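Local coordinates for invasion-associated protein (Mycobacterium tuberculosis, PDB 4LJ1) that is a non-catalytic NlpC/p60-domain protein that binds peptidoglycan and is thought to help stabilise the mycobacterial cell wall, at residues Y90-E93 / G94-S97. Sequence-based numbering, arbitrary orientation.
Sequences YGPE and GTQS
Thr95 leans its hydroxyl onto the backbone of Pro92 and so ties off the tight turn Pro92-Glu93-Gly94-Thr95, a type I' turn with both central residues, Glu93 and Gly94, in left-handed backbone conformation. With chi1 at 56°, Thr95 OG1 sits between its own backbone N and carbonyl carbon, from where it donates to Pro92 O at 2.8 Å, in the plane of that carbonyl. The amide Thr95 N reaches the same oxygen from above the plane, at 3.1 Å, so Pro92 O is gripped twice by one residue. The pyrrolidine ring and the threonine side chain cross at about a right angle, with Pro92 CD 3.8 Å from Thr95 OG1. A second, overlapping turn, near type II with Pro92 and Glu93 at its centre, is closed by Gly94 N bonding to Gly91 O at 3.0 Å, and Gly91 O also accepts from Thr125 OG1.

Where the loop closes, Tyr90 pairs with Ser97 as an antiparallel hydrogen-bonded pair: Tyr90 N gives Ser97 O a nearly straight bond of 3.0 Å (169°). Tyr90 O takes Gln96 N at 2.9 Å and, more weakly, Ser97 N, which makes a classic beta bulge. Gln96 runs out straight alongside Tyr90 and Gly91: Gln96 CB lies 3.3 Å from Tyr90 O, and the extended chain, CG anti to the backbone N (chi1 179°), carries Gln96 OE1 to 3.9 Å from Tyr90 CB, plain van der Waals contact. The phenol itself leads away, its OH bonded to Arg120 O.

This is the connection between strands 87-90 and 97-103 of the four-stranded sheet. Its form is set almost wholly by main-chain bonds, with the Thr95 hydroxyl as the one side-chain group bonding across it.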
ATOM      1  N   TYR A  90       5.864  -5.061  -5.552  1.00  7.23           N
ATOM      2  CA  TYR A  90       6.890  -5.138  -6.572  1.00  7.76           C
ATOM      3  C   TYR A  90       8.166  -5.690  -5.969  1.00  7.81           C
ATOM      4  O   TYR A  90       8.483  -5.455  -4.804  1.00  8.81           O
ATOM      5  CB  TYR A  90       7.113  -3.736  -7.229  1.00  8.26           C
ATOM      6  CG  TYR A  90       5.880  -3.332  -7.996  1.00  8.62           C
ATOM      7  CD1 TYR A  90       5.705  -3.730  -9.308  1.00  8.76           C
ATOM      8  CD2 TYR A  90       4.815  -2.700  -7.378  1.00  8.53           C
ATOM      9  CE1 TYR A  90       4.534  -3.449 -10.001  1.00  9.38           C
ATOM     10  CE2 TYR A  90       3.649  -2.409  -8.072  1.00  9.72           C
ATOM     11  CZ  TYR A  90       3.504  -2.819  -9.375  1.00  9.22           C
ATOM     12  OH  TYR A  90       2.333  -2.591 -10.059  1.00 11.04           O
ATOM     13  N   GLY A  91       8.934  -6.386  -6.803  1.00  8.56           N
ATOM     14  CA  GLY A  91      10.214  -6.953  -6.428  1.00 10.19           C
ATOM     15  C   GLY A  91      10.139  -8.380  -5.948  1.00 10.19           C
ATOM     16  O   GLY A  91       9.071  -8.881  -5.603  1.00 10.61           O
ATOM     17  N   PRO A  92      11.296  -9.042  -5.844  1.00 12.43           N
ATOM     18  CA  PRO A  92      11.320 -10.397  -5.314  1.00 12.84           C
ATOM     19  C   PRO A  92      10.869 -10.388  -3.863  1.00 12.53           C
ATOM     20  O   PRO A  92      11.362  -9.597  -3.057  1.00 13.50           O
ATOM     21  CB  PRO A  92      12.780 -10.831  -5.433  1.00 15.70           C
ATOM     22  CG  PRO A  92      13.529  -9.678  -5.936  1.00 18.90           C
ATOM     23  CD  PRO A  92      12.621  -8.542  -6.220  1.00 13.95           C
ATOM     24  N   GLU A  93       9.898 -11.231  -3.552  1.00 12.91           N
ATOM     25  CA  GLU A  93       9.319 -11.314  -2.217  1.00 12.69           C
ATOM     26  C   GLU A  93       8.833  -9.937  -1.742  1.00 10.16           C
ATOM     27  O   GLU A  93       8.840  -9.645  -0.560  1.00 10.54           O
ATOM     28  CB  GLU A  93      10.314 -11.921  -1.209  1.00 14.84           C
ATOM     29  CG  GLU A  93      10.938 -13.241  -1.624  1.00 18.70           C
ATOM     30  CD  GLU A  93       9.977 -14.409  -1.648  0.50 21.21           C
ATOM     31  OE1 GLU A  93       8.891 -14.337  -1.047  0.50 20.88           O
ATOM     32  OE2 GLU A  93      10.337 -15.438  -2.256  0.50 29.21           O
ATOM     33  N   GLY A  94       8.401  -9.113  -2.687  1.00 10.29           N
ATOM     34  CA  GLY A  94       7.790  -7.833  -2.351  1.00  9.50           C
ATOM     35  C   GLY A  94       8.722  -6.788  -1.795  1.00  8.92           C
ATOM     36  O   GLY A  94       8.282  -5.859  -1.147  1.00  9.80           O
ATOM     37  N   THR A  95      10.020  -6.933  -2.047  1.00 10.48           N
ATOM     38  CA  THR A  95      11.026  -6.103  -1.413  1.00 11.50           C
ATOM     39  C   THR A  95      11.274  -4.738  -2.061  1.00 10.78           C
ATOM     40  O   THR A  95      12.017  -3.934  -1.516  1.00 13.63           O
ATOM     41  CB  THR A  95      12.363  -6.846  -1.312  1.00 12.51           C
ATOM     42  OG1 THR A  95      12.792  -7.283  -2.612  1.00 13.55           O
ATOM     43  CG2 THR A  95      12.269  -8.017  -0.360  1.00 14.17           C
ATOM     44  N   GLN A  96      10.676  -4.456  -3.222  1.00  9.54           N
ATOM     45  CA  GLN A  96      10.860  -3.138  -3.889  1.00  9.44           C
ATOM     46  C   GLN A  96       9.836  -2.108  -3.443  1.00  9.32           C
ATOM     47  O   GLN A  96      10.204  -1.011  -3.054  1.00 10.97           O
ATOM     48  CB  GLN A  96      10.887  -3.257  -5.419  1.00  8.41           C
ATOM     49  CG  GLN A  96      11.048  -1.927  -6.141  1.00  8.63           C
ATOM     50  CD  GLN A  96      11.119  -2.061  -7.648  1.00  7.61           C
ATOM     51  OE1 GLN A  96      10.805  -3.093  -8.224  1.00  8.00           O
ATOM     52  NE2 GLN A  96      11.535  -0.986  -8.294  1.00  9.85           N
ATOM     53  N   SER A  97       8.546  -2.417  -3.508  1.00  8.64           N
ATOM     54  CA  SER A  97       7.503  -1.445  -3.183  0.50  8.11           C
ATOM     55  C   SER A  97       6.179  -2.137  -2.914  1.00  7.23           C
ATOM     56  O   SER A  97       6.036  -3.350  -3.096  1.00  6.67           O
ATOM     57  CB  SER A  97       7.331  -0.437  -4.327  0.50  8.13           C
ATOM     58  OG  SER A  97       6.680   0.725  -3.836  0.50  9.30           O
TER